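PDB 5BKH: DNA polymerase II large subunit from Pyrococcus horikoshii, which belongs to an archaeal DNA polymerase and here comprises its mini-intein, a protein-splicing domain that excises itself from the precursor, crystallised in a domain-swapped form. Local coordinates for residues Arg7-Gly12 with Asp151-Leu156; Lys30-Leu35 with Glu73-Ala78. All coordinates share one frame; numbering follows the deposited sequence.

Contact 1: residues Arg7-Gly12 with Asp151-Leu156; sequences RNCFPG and DFVFSL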
loop_
_atom_site.group_PDB
_atom_site.type_symbol
_atom_site.label_atom_id
_atom_site.label_comp_id
_atom_site.label_asym_id
_atom_site.label_seq_id
_atom_site.Cartn_x
_atom_site.Cartn_y
_atom_site.Cartn_z
ATOM N N ARG A 7 -0.176 -17.690 14.851
ATOM C CA ARG A 7 0.724 -17.276 13.783
ATOM C C ARG A 7 1.599 -16.120 14.252
ATOM O O ARG A 7 1.108 -15.165 14.860
ATOM C CB ARG A 7 -0.071 -16.877 12.539
ATOM C CG ARG A 7 0.775 -16.689 11.288
ATOM C CD ARG A 7 1.570 -17.944 10.952
ATOM N NE ARG A 7 0.873 -18.801 10.002
ATOM C CZ ARG A 7 0.337 -19.976 10.303
ATOM N NH1 ARG A 7 0.401 -20.471 11.529
ATOM N NH2 ARG A 7 -0.280 -20.672 9.352
ATOM N N ASN A 8 2.897 -16.206 13.964
ATOM C CA ASN A 8 3.871 -15.230 14.430
ATOM C C ASN A 8 4.938 -15.034 13.362
ATOM O O ASN A 8 5.019 -15.783 12.387
ATOM C CB ASN A 8 4.515 -15.672 15.752
ATOM C CG ASN A 8 4.845 -17.151 15.771
ATOM O OD1 ASN A 8 5.725 -17.610 15.043
ATOM N ND2 ASN A 8 4.142 -17.904 16.606
ATOM N N CYS A 9 5.764 -14.008 13.553
ATOM C CA CYS A 9 6.879 -13.715 12.662
ATOM C C CYS A 9 8.114 -13.405 13.490
ATOM O O CYS A 9 8.041 -12.662 14.471
ATOM C CB CYS A 9 6.578 -12.526 11.732
ATOM S SG CYS A 9 4.871 -12.406 11.161
ATOM N N PHE A 10 9.249 -13.977 13.090
ATOM C CA PHE A 10 10.508 -13.719 13.766
ATOM C C PHE A 10 11.619 -13.595 12.735
ATOM O O PHE A 10 11.613 -14.315 11.725
ATOM C CB PHE A 10 10.881 -14.831 14.756
ATOM C CG PHE A 10 9.889 -15.035 15.863
ATOM C CD1 PHE A 10 9.833 -14.157 16.932
ATOM C CD2 PHE A 10 9.030 -16.122 15.847
ATOM C CE1 PHE A 10 8.927 -14.351 17.957
ATOM C CE2 PHE A 10 8.124 -16.323 16.869
ATOM C CZ PHE A 10 8.073 -15.436 17.925
ATOM N N PRO A 11 12.582 -12.706 12.961
ATOM C CA PRO A 11 13.805 -12.729 12.156
ATOM C C PRO A 11 14.552 -14.039 12.350
ATOM O O PRO A 11 14.330 -14.780 13.309
ATOM C CB PRO A 11 14.612 -11.542 12.695
ATOM C CG PRO A 11 13.595 -10.657 13.344
ATOM C CD PRO A 11 12.565 -11.582 13.909
ATOM N N GLY A 12 15.454 -14.324 11.410
ATOM C CA GLY A 12 16.213 -15.559 11.480
ATOM C C GLY A 12 17.164 -15.619 12.659
ATOM O O GLY A 12 17.414 -16.700 13.199
ATOM N N ASP A 151 16.473 -11.334 5.147
ATOM C CA ASP A 151 15.155 -11.002 4.629
ATOM C C ASP A 151 14.139 -12.115 4.842
ATOM O O ASP A 151 12.979 -11.963 4.450
ATOM C CB ASP A 151 15.250 -10.669 3.136
ATOM C CG ASP A 151 15.424 -9.186 2.878
ATOM O OD1 ASP A 151 16.172 -8.536 3.639
ATOM O OD2 ASP A 151 14.818 -8.672 1.912
ATOM N N PHE A 152 14.543 -13.226 5.447
ATOM C CA PHE A 152 13.624 -14.327 5.673
ATOM C C PHE A 152 12.835 -14.119 6.960
ATOM O O PHE A 152 13.324 -13.535 7.930
ATOM C CB PHE A 152 14.380 -15.653 5.729
ATOM C CG PHE A 152 14.824 -16.144 4.386
ATOM C CD1 PHE A 152 16.012 -15.702 3.832
ATOM C CD2 PHE A 152 14.048 -17.038 3.669
ATOM C CE1 PHE A 152 16.422 -16.149 2.592
ATOM C CE2 PHE A 152 14.453 -17.488 2.427
ATOM C CZ PHE A 152 15.641 -17.043 1.888
ATOM N N VAL A 153 11.598 -14.604 6.953
ATOM C CA VAL A 153 10.684 -14.482 8.079
ATOM C C VAL A 153 10.310 -15.886 8.526
ATOM O O VAL A 153 9.790 -16.678 7.730
ATOM C CB VAL A 153 9.434 -13.668 7.711
ATOM C CG1 VAL A 153 8.325 -13.918 8.713
ATOM C CG2 VAL A 153 9.777 -12.192 7.649
ATOM N N PHE A 154 10.573 -16.193 9.788
ATOM C CA PHE A 154 10.294 -17.505 10.345
ATOM C C PHE A 154 9.061 -17.457 11.240
ATOM O O PHE A 154 8.679 -16.408 11.766
ATOM C CB PHE A 154 11.499 -18.022 11.131
ATOM C CG PHE A 154 12.690 -18.338 10.274
ATOM C CD1 PHE A 154 13.556 -17.337 9.867
ATOM C CD2 PHE A 154 12.944 -19.637 9.871
ATOM C CE1 PHE A 154 14.652 -17.626 9.072
ATOM C CE2 PHE A 154 14.038 -19.931 9.080
ATOM C CZ PHE A 154 14.893 -18.924 8.681
ATOM N N SER A 155 8.434 -18.616 11.395
ATOM C CA SER A 155 7.264 -18.762 12.243
ATOM C C SER A 155 7.380 -20.071 13.005
ATOM O O SER A 155 8.081 -20.997 12.590
ATOM C CB SER A 155 5.961 -18.738 11.435
ATOM O OG SER A 155 5.782 -17.493 10.789
ATOM N N LEU A 156 6.681 -20.138 14.134
ATOM C CA LEU A 156 6.689 -21.317 14.986
ATOM C C LEU A 156 5.252 -21.644 15.352
ATOM O O LEU A 156 4.542 -20.800 15.905
ATOM C CB LEU A 156 7.534 -21.080 16.243
ATOM C CG LEU A 156 7.432 -22.038 17.436
ATOM C CD1 LEU A 156 7.341 -23.495 17.005
ATOM C CD2 LEU A 156 8.605 -21.836 18.383
#
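Phe10 and Phe154 form an antiparallel hydrogen-bonded pair with CA atoms 5.1 Å apart; the end-to-end directions of segments 7-12 and 152-156 differ by 131°, antiparallel but skewed. Both of its backbone bonds are present: Phe10 N to Phe154 O at 2.8 Å, and Phe154 N to Phe10 O at 2.9 Å, the latter nearly straight at 171°. Asn8 extends the pairing with its side-chain amide. Asn8 OD1 accepts from Leu156 N (2.9 Å) in the carbonyl plane on a lone pair, while Asn8 ND2 donates a hydrogen bond to Leu156 O (3.0 Å) close to the amide plane. These two bonds fix the rotation of the group, which a chi1 of 42° places between backbone N and carbonyl carbon. Cys9-Phe10-Pro11-Gly12 is consistent with the N-terminal splicing motif of inteins, which usually opens on a cysteine; Asn8 would then probably be the last extein residue, and its carbonyl would belong to the splice junction. Ser155 OG donates to that Asn8 O across a very short 2.5 Å, a length to be read with caution. Cys9 CB packs on Val153 CG1, and its side chain also touches Cys175. On the face shared by Phe10 and Phe154, which both meet Leu29, Gly12 CA approaches the Phe154 ring obliquely, 3.5 Å from CE1.

Contact 2: residues Lys30-Leu35 with Glu73-Ala78; sequences KELYEL and EEVIKA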
loop_
_atom_site.group_PDB
_atom_site.type_symbol
_atom_site.label_atom_id
_atom_site.label_comp_id
_atom_site.label_asym_id
_atom_site.label_seq_id
_atom_site.Cartn_x
_atom_site.Cartn_y
_atom_site.Cartn_z
ATOM N N LYS A 30 16.619 -19.722 12.817
ATOM C CA LYS A 30 17.206 -20.398 11.664
ATOM C C LYS A 30 17.777 -21.756 12.060
ATOM O O LYS A 30 17.589 -22.752 11.348
ATOM C CB LYS A 30 18.283 -19.508 11.041
ATOM C CG LYS A 30 19.127 -20.166 9.966
ATOM C CD LYS A 30 19.835 -19.110 9.128
ATOM C CE LYS A 30 20.433 -19.707 7.864
ATOM N NZ LYS A 30 21.287 -20.891 8.161
ATOM N N GLU A 31 18.469 -21.820 13.202
ATOM C CA GLU A 31 18.934 -23.106 13.711
ATOM C C GLU A 31 17.763 -24.018 14.045
ATOM O O GLU A 31 17.804 -25.220 13.767
ATOM C CB GLU A 31 19.813 -22.907 14.944
ATOM C CG GLU A 31 21.007 -21.998 14.726
ATOM C CD GLU A 31 21.905 -21.909 15.944
ATOM O OE1 GLU A 31 22.339 -22.967 16.446
ATOM O OE2 GLU A 31 22.179 -20.781 16.403
ATOM N N LEU A 32 16.709 -23.464 14.648
ATOM C CA LEU A 32 15.552 -24.282 14.990
ATOM C C LEU A 32 14.925 -24.886 13.739
ATOM O O LEU A 32 14.490 -26.044 13.746
ATOM C CB LEU A 32 14.534 -23.445 15.761
ATOM C CG LEU A 32 13.230 -24.155 16.122
ATOM C CD1 LEU A 32 13.525 -25.415 16.919
ATOM C CD2 LEU A 32 12.305 -23.226 16.891
ATOM N N TYR A 33 14.877 -24.113 12.654
ATOM C CA TYR A 33 14.402 -24.647 11.384
ATOM C C TYR A 33 15.322 -25.752 10.881
ATOM O O TYR A 33 14.867 -26.848 10.533
ATOM C CB TYR A 33 14.294 -23.525 10.350
ATOM C CG TYR A 33 13.616 -23.958 9.075
ATOM C CD1 TYR A 33 12.294 -24.380 9.079
ATOM C CD2 TYR A 33 14.307 -23.975 7.871
ATOM C CE1 TYR A 33 11.672 -24.788 7.915
ATOM C CE2 TYR A 33 13.693 -24.384 6.702
ATOM C CZ TYR A 33 12.378 -24.791 6.731
ATOM O OH TYR A 33 11.766 -25.199 5.574
ATOM N N GLU A 34 16.630 -25.488 10.853
ATOM C CA GLU A 34 17.578 -26.498 10.398
ATOM C C GLU A 34 17.692 -27.684 11.349
ATOM O O GLU A 34 18.438 -28.622 11.051
ATOM C CB GLU A 34 18.951 -25.862 10.174
ATOM C CG GLU A 34 19.098 -25.255 8.786
ATOM C CD GLU A 34 19.867 -23.952 8.787
ATOM O OE1 GLU A 34 20.501 -23.630 9.816
ATOM O OE2 GLU A 34 19.830 -23.245 7.757
ATOM N N LEU A 35 16.986 -27.663 12.475
ATOM C CA LEU A 35 16.885 -28.802 13.378
ATOM C C LEU A 35 15.698 -29.699 13.059
ATOM O O LEU A 35 15.485 -30.697 13.756
ATOM C CB LEU A 35 16.788 -28.316 14.827
ATOM C CG LEU A 35 18.039 -28.424 15.697
ATOM C CD1 LEU A 35 19.198 -27.638 15.108
ATOM C CD2 LEU A 35 17.714 -27.927 17.096
ATOM N N GLU A 73 5.095 -28.202 16.766
ATOM C CA GLU A 73 4.417 -28.920 15.693
ATOM C C GLU A 73 5.083 -28.648 14.347
ATOM O O GLU A 73 5.542 -29.574 13.668
ATOM C CB GLU A 73 2.937 -28.535 15.662
ATOM C CG GLU A 73 2.182 -28.929 16.922
ATOM C CD GLU A 73 0.749 -28.435 16.928
ATOM O OE1 GLU A 73 0.429 -27.528 16.130
ATOM O OE2 GLU A 73 -0.057 -28.949 17.734
ATOM N N GLU A 74 5.160 -27.381 13.951
ATOM C CA GLU A 74 5.762 -26.996 12.685
ATOM C C GLU A 74 6.749 -25.860 12.900
ATOM O O GLU A 74 6.596 -25.050 13.817
ATOM C CB GLU A 74 4.699 -26.555 11.673
ATOM C CG GLU A 74 3.644 -27.599 11.377
ATOM C CD GLU A 74 2.378 -26.993 10.811
ATOM O OE1 GLU A 74 2.358 -25.763 10.594
ATOM O OE2 GLU A 74 1.406 -27.743 10.581
ATOM N N VAL A 75 7.766 -25.807 12.046
ATOM C CA VAL A 75 8.631 -24.640 11.924
ATOM C C VAL A 75 8.560 -24.163 10.480
ATOM O O VAL A 75 8.673 -24.966 9.546
ATOM C CB VAL A 75 10.080 -24.942 12.342
ATOM C CG1 VAL A 75 10.864 -23.647 12.513
ATOM C CG2 VAL A 75 10.098 -25.742 13.624
ATOM N N ILE A 76 8.364 -22.864 10.298
ATOM C CA ILE A 76 8.024 -22.294 9.003
ATOM C C ILE A 76 9.081 -21.272 8.613
ATOM O O ILE A 76 9.600 -20.541 9.463
ATOM C CB ILE A 76 6.618 -21.663 9.032
ATOM C CG1 ILE A 76 5.579 -22.730 9.382
ATOM C CG2 ILE A 76 6.286 -21.013 7.700
ATOM C CD1 ILE A 76 4.149 -22.269 9.221
ATOM N N LYS A 77 9.398 -21.233 7.321
ATOM C CA LYS A 77 10.387 -20.320 6.765
ATOM C C LYS A 77 9.768 -19.663 5.544
ATOM O O LYS A 77 9.417 -20.349 4.577
ATOM C CB LYS A 77 11.673 -21.069 6.401
ATOM C CG LYS A 77 12.701 -20.274 5.619
ATOM C CD LYS A 77 13.757 -21.214 5.042
ATOM C CE LYS A 77 14.833 -20.468 4.273
ATOM N NZ LYS A 77 15.637 -19.588 5.165
ATOM N N ALA A 78 9.602 -18.341 5.599
ATOM C CA ALA A 78 8.966 -17.615 4.510
ATOM C C ALA A 78 10.027 -16.895 3.700
ATOM O O ALA A 78 10.766 -16.072 4.262
ATOM C CB ALA A 78 7.942 -16.621 5.041
#
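Tyr33 and Val75 mark the closest backbone approach, 5.8 Å between CA atoms, where the short helix 30-34 lies across strand 73-78 with axes 8.4 Å apart and directions differing by 120°. The chain is otherwise almost entirely beta, as expected of the Hint fold of inteins, and this contact packs its one helix against the antiparallel sheet that also contains strand 153-158. Within strand 66-78, Glu73 and Glu74 both face Asn157 in a classic beta bulge, and after it Val75 and Lys77 direct their CB atoms to the helix while Ile76 points away. Tyr33 carries most of the contact. With CG anti to the backbone N (chi1 -171°), the ring extends beside the strand and is met from two directions. At its edge, in the ring plane, Val75 O lies 3.4 Å from Tyr33 CE1. Val75 adds apolar contacts through both methyls: CG1 to Tyr33 CD1 at 3.8 Å, and CG2 more loosely to Leu32 CG. The phenol OH is hydrogen-bonded to Glu39, and Arg48 makes a cation-pi contact with the ring, so both polar and aromatic parts of Tyr33 have partners on neighbouring elements. Within the helix, Lys30 and Glu34 form a salt bridge. The Lys77 chain crosses the tyrosine at about a right angle, and Lys77 CD reaches Tyr33 CE2 at 3.6 Å. Over one face of the Tyr33 ring sits Lys77 CB, 3.9 Å from the ring centroid and only 13° off the normal, a clear CH-pi arrangement.

In the fold
The centres of contacts 1 and 2 lie about 9 Å apart, and the two meet directly in one antiparallel sheet, where strands 153-158 and 66-78 are neighbours: Val153 O is 2.7 Å from Ala78 N, and Ser155 N is 3.0 Å from Ile76 O, both probable hydrogen bonds. Lys77 also makes a cation-pi contact with Phe152, and a backbone bond joins Gly12 to Lys30. Along the chain contact 2 is nested inside the loop closed by contact 1, so strand 153-158 returns after more than a hundred residues to lie between the N-terminal segment and strand 66-78. This places the presumed N-terminal splice region in the same sheet against which helix 29-34 packs.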